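Local coordinates for putative uncharacterized protein Smu.1393c (Streptococcus mutans, PDB 4L9A) that is a putative alpha/beta hydrolase, probably a carboxylesterase, whose natural substrate is not established, at residues G51-A56 and L270-T275; N61-L66 and I70-I75. All blocks are in the same frame, centred on the assembly; numbering follows the deposited sequence.

Contact 1 (G51-A56 and L270-T275)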
loop_
_atom_site.group_PDB
_atom_site.type_symbol
_atom_site.label_atom_id
_atom_site.label_comp_id
_atom_site.label_asym_id
_atom_site.label_seq_id
_atom_site.Cartn_x
_atom_site.Cartn_y
_atom_site.Cartn_z
ATOM N N GLY A 51 -2.929 8.717 -1.736
ATOM C CA GLY A 51 -2.996 9.052 -3.142
ATOM C C GLY A 51 -4.375 8.723 -3.645
ATOM O O GLY A 51 -5.193 8.209 -2.891
ATOM N N PHE A 52 -4.624 9.019 -4.917
ATOM C CA PHE A 52 -5.952 8.876 -5.496
ATOM C C PHE A 52 -6.017 7.702 -6.455
ATOM O O PHE A 52 -7.084 7.387 -6.963
ATOM C CB PHE A 52 -6.362 10.142 -6.267
ATOM C CG PHE A 52 -6.524 11.360 -5.409
ATOM C CD1 PHE A 52 -6.630 11.250 -4.031
ATOM C CD2 PHE A 52 -6.578 12.622 -5.990
ATOM C CE1 PHE A 52 -6.770 12.377 -3.245
ATOM C CE2 PHE A 52 -6.728 13.753 -5.213
ATOM C CZ PHE A 52 -6.820 13.636 -3.837
ATOM N N PHE A 53 -4.882 7.067 -6.732
ATOM C CA PHE A 53 -4.892 5.940 -7.659
ATOM C C PHE A 53 -5.692 4.756 -7.101
ATOM O O PHE A 53 -5.659 4.483 -5.909
ATOM C CB PHE A 53 -3.475 5.466 -7.965
ATOM C CG PHE A 53 -2.551 6.552 -8.439
ATOM C CD1 PHE A 53 -2.814 7.244 -9.607
ATOM C CD2 PHE A 53 -1.408 6.864 -7.718
ATOM C CE1 PHE A 53 -1.955 8.233 -10.048
ATOM C CE2 PHE A 53 -0.534 7.864 -8.154
ATOM C CZ PHE A 53 -0.808 8.544 -9.315
ATOM N N SER A 54 -6.383 4.034 -7.975
ATOM C CA SER A 54 -7.043 2.796 -7.554
ATOM C C SER A 54 -5.963 1.735 -7.401
ATOM O O SER A 54 -4.959 1.762 -8.112
ATOM C CB SER A 54 -8.103 2.349 -8.577
ATOM O OG SER A 54 -8.874 1.275 -8.061
ATOM N N THR A 55 -6.168 0.795 -6.486
ATOM C CA THR A 55 -5.059 -0.045 -6.020
ATOM C C THR A 55 -4.609 -1.066 -7.058
ATOM O O THR A 55 -3.407 -1.258 -7.264
ATOM C CB THR A 55 -5.394 -0.710 -4.680
ATOM O OG1 THR A 55 -5.528 0.315 -3.689
ATOM C CG2 THR A 55 -4.292 -1.693 -4.247
ATOM N N ALA A 56 -5.557 -1.699 -7.743
ATOM C CA ALA A 56 -5.189 -2.647 -8.783
ATOM C C ALA A 56 -4.363 -1.976 -9.894
ATOM O O ALA A 56 -3.405 -2.567 -10.404
ATOM C CB ALA A 56 -6.436 -3.322 -9.366
ATOM N N LEU A 270 8.459 2.360 -5.769
ATOM C CA LEU A 270 9.228 1.182 -6.154
ATOM C C LEU A 270 8.322 0.101 -6.731
ATOM O O LEU A 270 8.752 -0.704 -7.554
ATOM C CB LEU A 270 10.035 0.654 -4.958
ATOM C CG LEU A 270 10.972 1.707 -4.361
ATOM C CD1 LEU A 270 11.816 1.123 -3.204
ATOM C CD2 LEU A 270 11.877 2.301 -5.444
ATOM N N HIS A 271 7.062 0.092 -6.303
ATOM C CA HIS A 271 6.090 -0.856 -6.853
ATOM C C HIS A 271 5.761 -0.582 -8.314
ATOM O O HIS A 271 5.198 -1.438 -8.990
ATOM C CB HIS A 271 4.800 -0.882 -6.035
ATOM C CG HIS A 271 4.110 0.441 -5.965
ATOM N ND1 HIS A 271 4.701 1.556 -5.418
ATOM C CD2 HIS A 271 2.875 0.825 -6.371
ATOM C CE1 HIS A 271 3.862 2.575 -5.488
ATOM N NE2 HIS A 271 2.748 2.158 -6.064
ATOM N N TRP A 272 6.117 0.601 -8.803
ATOM C CA TRP A 272 6.015 0.891 -10.229
ATOM C C TRP A 272 7.248 0.467 -11.021
ATOM O O TRP A 272 7.129 -0.060 -12.130
ATOM C CB TRP A 272 5.829 2.388 -10.452
ATOM C CG TRP A 272 4.511 2.921 -9.994
ATOM C CD1 TRP A 272 3.468 2.212 -9.460
ATOM C CD2 TRP A 272 4.093 4.292 -10.030
ATOM N NE1 TRP A 272 2.429 3.063 -9.157
ATOM C CE2 TRP A 272 2.786 4.342 -9.497
ATOM C CE3 TRP A 272 4.703 5.482 -10.459
ATOM C CZ2 TRP A 272 2.066 5.539 -9.396
ATOM C CZ3 TRP A 272 3.986 6.667 -10.361
ATOM C CH2 TRP A 272 2.683 6.685 -9.823
ATOM N N SER A 273 8.429 0.730 -10.461
ATOM C CA SER A 273 9.676 0.685 -11.229
ATOM C C SER A 273 10.598 -0.510 -10.939
ATOM O O SER A 273 11.511 -0.804 -11.722
ATOM C CB SER A 273 10.470 1.978 -10.988
ATOM O OG SER A 273 10.766 2.125 -9.606
ATOM N N GLU A 274 10.399 -1.187 -9.814
ATOM C CA GLU A 274 11.356 -2.221 -9.420
ATOM C C GLU A 274 10.739 -3.617 -9.343
ATOM O O GLU A 274 11.155 -4.441 -8.522
ATOM C CB GLU A 274 12.025 -1.841 -8.092
ATOM C CG GLU A 274 12.762 -0.499 -8.123
ATOM C CD GLU A 274 13.874 -0.460 -9.157
ATOM O OE1 GLU A 274 14.517 -1.505 -9.390
ATOM O OE2 GLU A 274 14.102 0.619 -9.746
ATOM N N THR A 275 9.773 -3.897 -10.220
ATOM C CA THR A 275 8.954 -5.105 -10.074
ATOM C C THR A 275 9.667 -6.397 -10.482
ATOM O O THR A 275 9.308 -7.480 -10.025
ATOM C CB THR A 275 7.567 -4.969 -10.777
ATOM O OG1 THR A 275 7.746 -4.787 -12.187
ATOM C CG2 THR A 275 6.827 -3.792 -10.225
#

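Contact 2 (N61-L66 and I70-I75)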
loop_
_atom_site.group_PDB
_atom_site.type_symbol
_atom_site.label_atom_id
_atom_site.label_comp_id
_atom_site.label_asym_id
_atom_site.label_seq_id
_atom_site.Cartn_x
_atom_site.Cartn_y
_atom_site.Cartn_z
ATOM N N ASN A 61 1.969 -3.567 -12.310
ATOM C CA ASN A 61 3.252 -4.173 -12.659
ATOM C C ASN A 61 3.665 -5.341 -11.755
ATOM O O ASN A 61 4.507 -6.156 -12.135
ATOM C CB ASN A 61 4.362 -3.115 -12.690
ATOM C CG ASN A 61 4.233 -2.162 -13.871
ATOM O OD1 ASN A 61 3.531 -2.449 -14.848
ATOM N ND2 ASN A 61 4.922 -1.024 -13.792
ATOM N N ILE A 62 3.094 -5.419 -10.556
ATOM C CA ILE A 62 3.316 -6.601 -9.717
ATOM C C ILE A 62 2.248 -7.674 -9.993
ATOM O O ILE A 62 2.557 -8.856 -10.207
ATOM C CB ILE A 62 3.348 -6.246 -8.218
ATOM C CG1 ILE A 62 4.576 -5.366 -7.912
ATOM C CG2 ILE A 62 3.391 -7.527 -7.386
ATOM C CD1 ILE A 62 4.632 -4.825 -6.475
ATOM N N ILE A 63 0.992 -7.243 -10.001
ATOM C CA ILE A 63 -0.139 -8.144 -10.249
ATOM C C ILE A 63 0.045 -8.921 -11.542
ATOM O O ILE A 63 -0.046 -10.148 -11.551
ATOM C CB ILE A 63 -1.483 -7.372 -10.232
ATOM C CG1 ILE A 63 -1.766 -6.891 -8.806
ATOM C CG2 ILE A 63 -2.650 -8.270 -10.697
ATOM C CD1 ILE A 63 -2.747 -5.733 -8.714
ATOM N N ASP A 64 0.329 -8.215 -12.630
ATOM C CA ASP A 64 0.505 -8.874 -13.920
ATOM C C ASP A 64 1.583 -9.949 -13.909
ATOM O O ASP A 64 1.549 -10.859 -14.732
ATOM C CB ASP A 64 0.824 -7.862 -15.015
ATOM C CG ASP A 64 -0.351 -6.966 -15.333
ATOM O OD1 ASP A 64 -1.476 -7.297 -14.897
ATOM O OD2 ASP A 64 -0.148 -5.935 -16.008
ATOM N N LYS A 65 2.539 -9.846 -12.990
ATOM C CA LYS A 65 3.658 -10.789 -12.970
ATOM C C LYS A 65 3.465 -12.006 -12.049
ATOM O O LYS A 65 4.269 -12.936 -12.070
ATOM C CB LYS A 65 4.958 -10.066 -12.615
ATOM C CG LYS A 65 5.418 -9.030 -13.633
ATOM C CD LYS A 65 6.805 -8.497 -13.254
ATOM C CE LYS A 65 7.283 -7.418 -14.208
ATOM N NZ LYS A 65 6.358 -6.258 -14.225
ATOM N N LEU A 66 2.418 -12.001 -11.229
ATOM C CA LEU A 66 2.176 -13.132 -10.338
ATOM C C LEU A 66 1.537 -14.288 -11.119
ATOM O O LEU A 66 0.787 -14.055 -12.066
ATOM C CB LEU A 66 1.302 -12.714 -9.149
ATOM C CG LEU A 66 1.943 -11.781 -8.110
ATOM C CD1 LEU A 66 0.910 -11.194 -7.148
ATOM C CD2 LEU A 66 3.040 -12.511 -7.340
ATOM N N ILE A 70 -2.053 -17.803 -8.033
ATOM C CA ILE A 70 -2.005 -17.011 -6.811
ATOM C C ILE A 70 -3.209 -16.094 -6.765
ATOM O O ILE A 70 -3.572 -15.493 -7.775
ATOM C CB ILE A 70 -0.700 -16.174 -6.738
ATOM C CG1 ILE A 70 0.516 -17.095 -6.600
ATOM C CG2 ILE A 70 -0.757 -15.186 -5.593
ATOM C CD1 ILE A 70 0.530 -17.899 -5.311
ATOM N N GLY A 71 -3.832 -15.990 -5.595
ATOM C CA GLY A 71 -4.981 -15.119 -5.424
ATOM C C GLY A 71 -4.576 -13.655 -5.407
ATOM O O GLY A 71 -3.427 -13.324 -5.127
ATOM N N ILE A 72 -5.522 -12.776 -5.719
ATOM C CA ILE A 72 -5.287 -11.340 -5.686
ATOM C C ILE A 72 -6.455 -10.677 -4.967
ATOM O O ILE A 72 -7.607 -11.008 -5.220
ATOM C CB ILE A 72 -5.189 -10.738 -7.116
ATOM C CG1 ILE A 72 -4.094 -11.424 -7.937
ATOM C CG2 ILE A 72 -4.967 -9.237 -7.055
ATOM C CD1 ILE A 72 -2.661 -11.169 -7.416
ATOM N N LEU A 73 -6.162 -9.749 -4.067
ATOM C CA LEU A 73 -7.190 -8.880 -3.508
ATOM C C LEU A 73 -6.632 -7.483 -3.416
ATOM O O LEU A 73 -5.684 -7.240 -2.672
ATOM C CB LEU A 73 -7.624 -9.346 -2.109
ATOM C CG LEU A 73 -8.597 -8.446 -1.350
ATOM C CD1 LEU A 73 -9.938 -8.241 -2.124
ATOM C CD2 LEU A 73 -8.873 -9.045 0.025
ATOM N N THR A 74 -7.204 -6.561 -4.176
ATOM C CA THR A 74 -6.828 -5.166 -4.025
ATOM C C THR A 74 -7.955 -4.426 -3.326
ATOM O O THR A 74 -9.146 -4.729 -3.533
ATOM C CB THR A 74 -6.504 -4.503 -5.373
ATOM O OG1 THR A 74 -7.707 -4.338 -6.133
ATOM C CG2 THR A 74 -5.497 -5.350 -6.175
ATOM N N ILE A 75 -7.579 -3.446 -2.515
ATOM C CA ILE A 75 -8.524 -2.675 -1.722
ATOM C C ILE A 75 -8.248 -1.176 -1.851
ATOM O O ILE A 75 -7.117 -0.725 -1.624
ATOM C CB ILE A 75 -8.435 -3.076 -0.227
ATOM C CG1 ILE A 75 -8.721 -4.571 -0.054
ATOM C CG2 ILE A 75 -9.401 -2.248 0.617
ATOM C CD1 ILE A 75 -8.523 -5.070 1.382
#

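Contact 1 (G51-A56 and L270-T275)
Phe53 and Trp272 meet from two unlike backbones: Phe53 stands in extended conformation in the loop just before helix 55-58, whereas Trp272 belongs to the short helix 270-273. That helix closes with a bond from Glu274 N to Leu270 O (2.8 Å), and Glu274 then breaks the helical path before helix 275-287 begins. The two segments share no hydrogen bond, and their meeting is carried by one aromatic pair.

The pair is an offset edge-to-face stack in which the indole turns its edge to the face of Phe53. The centroids of the Phe53 ring and the six-membered ring of Trp272 lie 5.6 Å apart, with planes at 68°. Phe53 CE2 approaches close to the indole plane, 3.7 Å from Trp272 CZ2 and 3.8 Å from Trp272 CH2, so the benzo edge does the touching. Each ring carbon CG sits beside its own backbone N and opposite the carbonyl carbon (chi1 -53° for Phe53, -69° for Trp272), and from these stems the two side chains reach towards each other and cross at about a right angle.

The other end of the indole is held by a polar partner: Trp272 NE1 bonds to Asn58 OD1, an oxygen that also receives His271 NE2. Trp272 CD1 rests 3.3 Å above one face of the His271 ring, towards its rim. Indole and imidazole are thus tied both by this packing and by a common acceptor, which should limit the rotation of either ring.

Two helices, probably part of the lid this fold commonly inserts, flank the pair: Leu194 of helix 188-206 touches Phe53, and Leu181 of helix 171-185 touches Trp272. On the sheet side, the His271 ring meets that of His117, at the end of strand 111-117.

Contact 2 (N61-L66 and I70-I75)
No flat group mediates the meeting of Ile63 and Leu66 with Ile72 and Thr74; methyl and methylene carbons do all the touching, so neither ring faces nor ring edges direct it. These segments form the second half of a beta-alpha-beta crossover of the alpha/beta hydrolase fold, in which strand 43-47 leads through helices 55-58 and 60-63 to the parallel neighbouring strand 71-75. The flat group that matters lies behind, in the Asn61 peptide: Lys65 NZ reaches Asn61 O at 2.8 Å in the carbonyl plane, on a lone pair, with a C=O...N angle of 135°. This bond folds the long lysine side chain back along its own segment, on the side turned away from the strand.

A type I turn from Ile63 to Leu66, closed by Leu66 N to Ile63 O at 3.1 Å, leads toward the strand. The backbones stay well apart, with 7.6 Å between Ile63 CA and Ile72 CA.

Leu66 and Ile72 cross obliquely and touch through their ends, Leu66 CD1 lying 3.6 Å from Ile72 CD1. Ile63 spans two strand residues: its CG1 is a looser 4.3 Å from Ile72 CG2, while its terminal methyl continues to Thr74. All four side chains are buried, and Phe44 and Phe46 of strand 43-47 extend the apolar layer by packing on Leu66 and Ile63 respectively.

Thr74 divides its two branches between different tasks. With chi1 at 71°, OG1 sits between the backbone N and the carbonyl carbon, where it makes a weak hydrogen bond with Cys36 N, and the methyl lies opposite the carbonyl carbon. That methyl, CG2, meets Ile63 CD1 at 3.8 Å, the side chains crossing at about a right angle.

Contact 2 is nested within the long chain excursion closed by contact 1, and their centres lie about 11 Å apart. Two polar links join them: Thr55 OG1 probably bonds to Ile75 O at 2.8 Å, tying the start of helix 55-58 to the end of strand 71-75, and Thr275 OG1 to Lys65 NZ at 2.9 Å. Beside the latter, Thr275 CG2 packs on Ile62 CG1 at 3.6 Å. Contact 1 probably lies nearer the active site: in this fold the loop after strand 43-47 commonly contributes to the oxyanion hole, and the turn after strand 111-117 carries the nucleophile. Contact 2 lies on the flank, where helix 60-63 packs on strand 71-75.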